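Local atomic coordinates of PilX (Neisseria meningitidis, PDB entry 2OPD), a protein that is a minor pilin of type IV pili and probably supports the pilus-dependent aggregation of bacteria and their adhesion to host cells. Residues E3-Y8 / G85-V90; N21-F26 / R44-Y49; D33-I38 / K70-S75. All coordinates share one frame; numbering follows the deposited sequence.

Contact 1 (E3-Y8 / G85-V90)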
# COMPACT_ATOMS: atom_id res chain seq x y z
N GLU A 3 -11.65 -16.22 -9.32
CA GLU A 3 -11.05 -16.80 -8.07
C GLU A 3 -11.32 -15.95 -6.83
O GLU A 3 -11.51 -14.74 -6.91
CB GLU A 3 -9.53 -17.05 -8.19
CG GLU A 3 -8.97 -17.92 -7.05
CD GLU A 3 -7.74 -18.77 -7.41
OE1 GLU A 3 -7.21 -19.41 -6.47
OE2 GLU A 3 -7.30 -18.81 -8.60
N PHE A 4 -11.36 -16.64 -5.69
CA PHE A 4 -11.39 -16.01 -4.38
C PHE A 4 -10.17 -15.10 -4.19
O PHE A 4 -10.27 -14.04 -3.61
CB PHE A 4 -11.41 -17.08 -3.28
CG PHE A 4 -12.58 -18.03 -3.38
CD1 PHE A 4 -12.37 -19.40 -3.55
CD2 PHE A 4 -13.89 -17.57 -3.29
CE1 PHE A 4 -13.44 -20.28 -3.63
CE2 PHE A 4 -14.97 -18.46 -3.38
CZ PHE A 4 -14.73 -19.81 -3.55
N GLU A 5 -9.01 -15.53 -4.67
CA GLU A 5 -7.81 -14.74 -4.52
C GLU A 5 -7.83 -13.37 -5.23
O GLU A 5 -7.52 -12.36 -4.59
CB GLU A 5 -6.57 -15.53 -4.88
CG GLU A 5 -5.39 -15.04 -4.09
CD GLU A 5 -4.08 -15.62 -4.56
OE1 GLU A 5 -3.98 -16.85 -4.75
OE2 GLU A 5 -3.15 -14.82 -4.73
N LYS A 6 -8.21 -13.33 -6.51
CA LYS A 6 -8.41 -12.05 -7.17
C LYS A 6 -9.43 -11.29 -6.38
O LYS A 6 -9.31 -10.08 -6.21
CB LYS A 6 -8.96 -12.21 -8.60
CG LYS A 6 -7.95 -12.36 -9.73
CD LYS A 6 -8.67 -12.98 -10.95
CE LYS A 6 -7.79 -13.11 -12.21
NZ LYS A 6 -8.57 -13.59 -13.43
N GLY A 7 -10.46 -11.99 -5.91
CA GLY A 7 -11.50 -11.39 -5.07
C GLY A 7 -10.89 -10.66 -3.89
O GLY A 7 -11.26 -9.52 -3.59
N TYR A 8 -9.92 -11.30 -3.25
CA TYR A 8 -9.27 -10.76 -2.08
C TYR A 8 -8.33 -9.63 -2.45
O TYR A 8 -8.24 -8.64 -1.72
CB TYR A 8 -8.47 -11.84 -1.35
CG TYR A 8 -9.27 -12.72 -0.43
CD1 TYR A 8 -10.43 -13.35 -0.87
CD2 TYR A 8 -8.85 -12.97 0.87
CE1 TYR A 8 -11.16 -14.20 -0.03
CE2 TYR A 8 -9.57 -13.81 1.72
CZ TYR A 8 -10.72 -14.42 1.26
OH TYR A 8 -11.45 -15.25 2.09
N GLY A 85 0.05 -18.89 1.34
CA GLY A 85 0.05 -19.37 -0.05
C GLY A 85 -0.39 -18.35 -1.10
O GLY A 85 -0.59 -18.69 -2.26
N TYR A 86 -0.54 -17.10 -0.71
CA TYR A 86 -0.94 -16.06 -1.66
C TYR A 86 0.21 -15.29 -2.31
O TYR A 86 1.29 -15.11 -1.71
CB TYR A 86 -1.89 -15.07 -1.01
CG TYR A 86 -3.29 -15.54 -0.89
CD1 TYR A 86 -3.72 -16.68 -1.55
CD2 TYR A 86 -4.19 -14.82 -0.18
CE1 TYR A 86 -5.05 -17.10 -1.43
CE2 TYR A 86 -5.48 -15.20 -0.06
CZ TYR A 86 -5.92 -16.34 -0.67
OH TYR A 86 -7.23 -16.65 -0.50
N THR A 87 -0.08 -14.76 -3.50
CA THR A 87 0.88 -13.98 -4.27
C THR A 87 0.35 -12.60 -4.72
O THR A 87 0.97 -11.57 -4.44
CB THR A 87 1.27 -14.77 -5.48
OG1 THR A 87 0.07 -15.06 -6.20
CG2 THR A 87 1.94 -16.08 -5.05
N LEU A 88 -0.80 -12.57 -5.39
CA LEU A 88 -1.39 -11.28 -5.85
C LEU A 88 -1.16 -10.13 -4.86
O LEU A 88 -1.35 -10.30 -3.66
CB LEU A 88 -2.89 -11.43 -6.19
CG LEU A 88 -3.29 -12.40 -7.30
CD1 LEU A 88 -4.66 -12.16 -7.69
CD2 LEU A 88 -2.40 -12.25 -8.53
N SER A 89 -0.78 -8.97 -5.35
CA SER A 89 -0.48 -7.84 -4.45
C SER A 89 -1.00 -6.51 -4.98
O SER A 89 -1.70 -6.45 -5.99
CB SER A 89 1.02 -7.74 -4.21
OG SER A 89 1.49 -9.00 -3.85
N VAL A 90 -0.64 -5.44 -4.29
CA VAL A 90 -1.12 -4.13 -4.68
C VAL A 90 -0.15 -3.08 -4.25
O VAL A 90 0.49 -3.20 -3.19
CB VAL A 90 -2.46 -3.81 -4.00
CG1 VAL A 90 -2.81 -2.32 -4.17
CG2 VAL A 90 -3.58 -4.76 -4.49
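The long N-terminal helix of the type IV pilin fold, 4-29, meets here the loop that leads into strand 89-93 of the antiparallel sheet. Glu5 is its central residue. It points from the first turn of the helix at Tyr86, and its chain lies over one face of that ring. CG sits over the face in a CH-pi contact, 3.5 Å from the ring centroid of Tyr86. The carboxylate continues over the rim on the same side, nearly flat on the ring, with the two planes 25° apart. CD of Glu5 comes within 3.2 Å of Tyr86 CD1. CG of Glu5 is roughly anti to its backbone N (chi1 -151°), and the chain stays extended, which carries OE2 past the ring to the loop backbone. There OE2 takes two weak hydrogen bonds. The one from Thr87 N is 3.3 Å long and nearly straight; the one from Leu88 N, also 3.3 Å, is bent to 140°.

Tyr8 lies one helical turn on. Tyr86 OH sits over the centre of its ring, and Tyr8 CD2 meets the rim of Tyr86 at CE2 (4.1 Å). The hydroxyl of Tyr86 is hydrogen-bonded to Lys58 NZ. Leu88 CD1 packs against the backbone of the residue after Glu5, 3.8 Å from Lys6 CA.

Two successive N-H groups converge on a single carboxylate oxygen. This would favour the charged form of Glu5 and hold the loop against the helix, though both bonds are long.

Contact 2 (N21-F26 / R44-Y49)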
# COMPACT_ATOMS: atom_id res chain seq x y z
N ASN A 21 -6.89 7.61 2.09
CA ASN A 21 -7.78 8.70 2.56
C ASN A 21 -7.56 9.20 3.97
O ASN A 21 -7.69 10.39 4.22
CB ASN A 21 -9.26 8.34 2.43
CG ASN A 21 -9.71 8.25 1.00
OD1 ASN A 21 -9.13 8.87 0.13
ND2 ASN A 21 -10.75 7.49 0.76
N ILE A 22 -7.29 8.31 4.91
CA ILE A 22 -6.96 8.74 6.26
C ILE A 22 -5.57 9.39 6.28
O ILE A 22 -5.39 10.44 6.89
CB ILE A 22 -7.05 7.56 7.28
CG1 ILE A 22 -8.47 6.95 7.29
CG2 ILE A 22 -6.73 8.02 8.69
CD1 ILE A 22 -8.58 5.63 8.09
N SER A 23 -4.60 8.79 5.57
CA SER A 23 -3.27 9.40 5.45
C SER A 23 -3.31 10.84 4.90
O SER A 23 -2.65 11.72 5.44
CB SER A 23 -2.35 8.54 4.60
OG SER A 23 -2.17 7.26 5.16
N LYS A 24 -4.09 11.08 3.85
CA LYS A 24 -4.30 12.43 3.40
C LYS A 24 -4.63 13.35 4.60
O LYS A 24 -4.00 14.41 4.77
CB LYS A 24 -5.47 12.50 2.42
CG LYS A 24 -5.40 11.72 1.10
CD LYS A 24 -6.66 12.11 0.34
CE LYS A 24 -7.09 11.11 -0.74
NZ LYS A 24 -6.01 10.93 -1.71
N GLN A 25 -5.63 12.98 5.41
CA GLN A 25 -5.96 13.80 6.57
C GLN A 25 -4.76 14.01 7.50
O GLN A 25 -4.61 15.10 8.04
CB GLN A 25 -7.12 13.19 7.36
CG GLN A 25 -8.42 13.17 6.59
CD GLN A 25 -8.86 14.58 6.22
OE1 GLN A 25 -8.72 15.55 7.02
NE2 GLN A 25 -9.40 14.72 5.00
N PHE A 26 -3.93 13.00 7.72
CA PHE A 26 -2.72 13.22 8.55
C PHE A 26 -1.93 14.42 8.02
O PHE A 26 -1.46 15.26 8.76
CB PHE A 26 -1.78 11.97 8.67
CG PHE A 26 -2.23 10.97 9.75
CD1 PHE A 26 -1.91 11.18 11.10
CD2 PHE A 26 -2.97 9.85 9.41
CE1 PHE A 26 -2.33 10.30 12.08
CE2 PHE A 26 -3.42 8.94 10.40
CZ PHE A 26 -3.09 9.16 11.73
N ARG A 44 3.66 4.76 11.83
CA ARG A 44 2.86 4.25 12.94
C ARG A 44 1.41 4.03 12.51
O ARG A 44 0.87 2.95 12.73
CB ARG A 44 2.95 5.17 14.16
CG ARG A 44 1.95 4.84 15.26
CD ARG A 44 2.27 5.58 16.57
NE ARG A 44 2.81 6.92 16.33
CZ ARG A 44 4.11 7.18 16.24
NH1 ARG A 44 4.98 6.16 16.34
NH2 ARG A 44 4.55 8.43 16.02
N PHE A 45 0.78 5.02 11.88
CA PHE A 45 -0.63 4.88 11.48
C PHE A 45 -0.82 3.68 10.57
O PHE A 45 -1.67 2.84 10.83
CB PHE A 45 -1.19 6.14 10.78
CG PHE A 45 -2.50 5.87 10.09
CD1 PHE A 45 -2.56 5.70 8.71
CD2 PHE A 45 -3.68 5.68 10.86
CE1 PHE A 45 -3.76 5.37 8.08
CE2 PHE A 45 -4.89 5.36 10.24
CZ PHE A 45 -4.94 5.20 8.84
N VAL A 46 -0.02 3.57 9.51
CA VAL A 46 -0.20 2.49 8.55
C VAL A 46 0.15 1.09 9.05
O VAL A 46 -0.45 0.08 8.63
CB VAL A 46 0.54 2.78 7.22
CG1 VAL A 46 0.48 1.59 6.32
CG2 VAL A 46 -0.07 4.05 6.52
N SER A 47 1.11 0.98 9.96
CA SER A 47 1.49 -0.37 10.40
C SER A 47 0.66 -0.77 11.62
O SER A 47 0.58 -1.94 11.97
CB SER A 47 3.00 -0.50 10.67
OG SER A 47 3.49 0.52 11.54
N GLY A 48 0.05 0.21 12.25
CA GLY A 48 -0.96 -0.10 13.26
C GLY A 48 -2.31 -0.48 12.64
O GLY A 48 -3.08 -1.21 13.26
N TYR A 49 -2.57 -0.00 11.41
CA TYR A 49 -3.89 -0.09 10.79
C TYR A 49 -4.58 -1.45 10.80
O TYR A 49 -4.04 -2.46 10.33
CB TYR A 49 -3.84 0.43 9.35
CG TYR A 49 -5.22 0.68 8.80
CD1 TYR A 49 -5.87 1.89 9.02
CD2 TYR A 49 -5.91 -0.32 8.09
CE1 TYR A 49 -7.16 2.12 8.53
CE2 TYR A 49 -7.22 -0.09 7.60
CZ TYR A 49 -7.82 1.14 7.82
OH TYR A 49 -9.08 1.39 7.35
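The ring of Phe45 lies between helices 21-26 and 44-48, with Phe26 CE2 over one of its faces. CE2 stands 3.2 Å above the ring plane of Phe45, displaced toward the rim on the CG side. The two rings are oblique to one another, their planes at 47° and their centroids 4.8 Å apart, so the pair is neither a stack nor a T-shape. Seen from Phe26, CE2 of Phe45 lies in the plane of its ring, at the edge. The Tyr49 ring is met at its edge, near the plane, by Ile22 CD1.

Ile22 reaches the far end of Phe45. Its CG2 is 3.3 Å from Phe45 CZ, in tight contact. CD1 of Ile22 touches both rings, 3.7 Å from Phe45 CZ and 3.8 Å from Tyr49 CE1. One isoleucine thus serves two aromatic rings. Phe45 CG is anti to the backbone N (chi1 166°), and this throws the ring across the gap to Ile22 and Phe26. Ser23 OG approaches the same ring obliquely, 3.8 Å from Phe45 CE1. The serine hydroxyl is hydrogen-bonded to the carbonyl of Ile19 one turn earlier, so its polar end is satisfied within its own helix.

The segments 21-26 and 44-48 run nearly antiparallel, at 158°, their axes 11.0 Å apart at closest. Phe45 carries most of the contact from its helix, and Ile22 and Phe26 meet it from the other. Phe45, Val46 and Tyr49 also touch Ile19 of helix 4-29. Val46 turns in addition to Val61 and Val63, so helix 35-48 packs on both the long helix and strand 59-65 of the sheet.

Contact 3 (D33-I38 / K70-S75)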
# COMPACT_ATOMS: atom_id res chain seq x y z
N ASP A 33 4.43 19.77 10.75
CA ASP A 33 5.32 18.66 11.06
C ASP A 33 6.56 18.60 10.16
O ASP A 33 6.48 18.77 8.93
CB ASP A 33 4.55 17.35 10.97
CG ASP A 33 3.68 17.07 12.18
OD1 ASP A 33 2.92 16.10 12.08
OD2 ASP A 33 3.75 17.76 13.24
N ASP A 34 7.72 18.35 10.75
CA ASP A 34 8.92 18.26 9.91
C ASP A 34 8.93 16.90 9.23
O ASP A 34 8.12 16.05 9.55
CB ASP A 34 10.23 18.62 10.66
CG ASP A 34 10.53 17.67 11.81
OD1 ASP A 34 11.34 18.06 12.70
OD2 ASP A 34 9.98 16.56 11.82
N ASN A 35 9.79 16.73 8.24
CA ASN A 35 9.74 15.54 7.40
C ASN A 35 9.91 14.24 8.22
O ASN A 35 9.25 13.23 7.95
CB ASN A 35 10.76 15.67 6.26
CG ASN A 35 10.35 16.74 5.23
OD1 ASN A 35 9.17 17.06 5.06
ND2 ASN A 35 11.34 17.29 4.52
N GLN A 36 10.79 14.30 9.21
CA GLN A 36 11.05 13.19 10.13
C GLN A 36 9.77 12.81 10.86
O GLN A 36 9.44 11.64 10.97
CB GLN A 36 12.18 13.60 11.11
CG GLN A 36 12.44 12.69 12.33
CD GLN A 36 13.85 12.88 12.94
OE1 GLN A 36 14.34 14.01 13.11
NE2 GLN A 36 14.51 11.76 13.28
N THR A 37 9.05 13.81 11.32
CA THR A 37 7.87 13.60 12.14
C THR A 37 6.68 13.00 11.38
O THR A 37 6.01 12.09 11.90
CB THR A 37 7.44 14.89 12.85
OG1 THR A 37 8.30 15.09 13.98
CG2 THR A 37 6.00 14.81 13.34
N ILE A 38 6.43 13.46 10.16
CA ILE A 38 5.29 12.98 9.43
C ILE A 38 5.59 11.58 8.89
O ILE A 38 4.74 10.69 8.94
CB ILE A 38 4.81 14.01 8.35
CG1 ILE A 38 3.30 13.88 8.10
CG2 ILE A 38 5.54 13.87 7.06
CD1 ILE A 38 2.41 14.21 9.33
N LYS A 70 11.04 13.90 0.83
CA LYS A 70 9.73 14.29 0.31
C LYS A 70 8.68 13.28 0.78
O LYS A 70 8.02 12.67 -0.03
CB LYS A 70 9.71 14.34 -1.22
CG LYS A 70 10.57 15.45 -1.84
CD LYS A 70 9.95 16.80 -1.56
CE LYS A 70 10.78 17.95 -2.03
NZ LYS A 70 10.14 19.14 -1.45
N PRO A 71 8.51 13.11 2.10
CA PRO A 71 7.67 12.03 2.57
C PRO A 71 6.16 12.27 2.40
O PRO A 71 5.38 11.33 2.56
CB PRO A 71 8.04 11.94 4.05
CG PRO A 71 8.33 13.36 4.43
CD PRO A 71 9.06 13.91 3.22
N ARG A 72 5.73 13.49 2.08
CA ARG A 72 4.33 13.62 1.63
C ARG A 72 4.07 12.84 0.32
O ARG A 72 2.93 12.50 -0.01
CB ARG A 72 3.86 15.08 1.58
CG ARG A 72 3.38 15.64 2.95
CD ARG A 72 4.41 16.56 3.63
NE ARG A 72 4.10 16.93 5.02
CZ ARG A 72 4.97 17.55 5.83
NH1 ARG A 72 4.62 17.86 7.08
NH2 ARG A 72 6.19 17.86 5.38
N ALA A 73 5.15 12.51 -0.38
CA ALA A 73 5.11 11.62 -1.52
C ALA A 73 5.26 10.13 -1.10
O ALA A 73 6.28 9.51 -1.27
CB ALA A 73 6.20 12.01 -2.48
N TYR A 74 4.24 9.54 -0.53
CA TYR A 74 4.44 8.25 0.04
C TYR A 74 3.77 7.30 -0.91
O TYR A 74 3.15 7.75 -1.88
CB TYR A 74 3.79 8.18 1.42
CG TYR A 74 2.33 8.50 1.45
CD1 TYR A 74 1.39 7.51 1.25
CD2 TYR A 74 1.86 9.79 1.70
CE1 TYR A 74 0.08 7.77 1.30
CE2 TYR A 74 0.50 10.06 1.74
CZ TYR A 74 -0.38 9.05 1.53
OH TYR A 74 -1.74 9.25 1.56
N SER A 75 3.94 6.01 -0.66
CA SER A 75 3.17 4.99 -1.34
C SER A 75 2.74 3.88 -0.36
O SER A 75 3.27 3.77 0.76
CB SER A 75 3.99 4.44 -2.51
OG SER A 75 5.12 3.68 -2.06
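Segment 33-38 enters a helix at Asn35 and comes nearest segment 70-75 where Asn35 CA and Pro71 CA are 6.3 Å apart, within the type I beta turn Lys70-Ala73. Arg72 makes the polar link. Its NH1 donates to the backbone O of Asp33, at 2.8 Å and nearly straight. The acceptor lies close to the guanidinium plane, at the edge, while NH1 is tilted 30° from the plane of the carbonyl. The arginine chain is bent at chi2 (103°) and extended beyond, which brings the guanidinium over to the helix start.

Ile38 packs on the flat of that group. Its CG2 lies over the centre of one guanidinium face, 3.9 Å from Arg72 CZ. The same methyl is 3.9 Å from Pro71 CG, so it touches both central residues of the turn. With CG1 of Ile38 roughly anti to the backbone N (chi1 -151°), CG2 falls between N and the carbonyl carbon and faces the turn.

Asp34 is the N-cap of the helix: its OD2 accepts from Thr37 N at 2.9 Å, with a weaker bond from Thr37 OG1. The turn belongs to the connection between strands 59-65 and 74-80, neighbours in the sheet of the pilin fold.

Asn35 packs on the proline ring. Its CB is 3.8 Å from Pro71 CG, and its OD1 is near Pro71 CD. OD1 also lies 3.1 Å from Arg72 NH2, but the angle is too poor for a hydrogen bond. The carboxylate of Asp33 is turned elsewhere, to a salt bridge with Lys41. Pro71 also packs on Phe65, and Arg72 on Ile27 of the long helix.

Overall arrangement
Contacts 1 and 2 use the same long helix, 4-29, near its start and in its later part. Their centres are 23 Å apart, on opposite sides of the chain's centre. Contacts 2 and 3 share helix 35-48 and are close neighbours, with centres 12 Å apart. They touch directly: Tyr74 OH packs 3.2 Å from Ser23 CB, and Ile38 CD1 lies 4.0 Å from Phe26 O. Contacts 1 and 3 lie 30 Å apart between centres, yet both reach the same sheet through adjacent strands, 89-93 and 74-80, and their nearest atoms are about 8 Å apart. Along the chain, contacts 2 and 3 are nested inside the loop closed by contact 1, and their segments alternate.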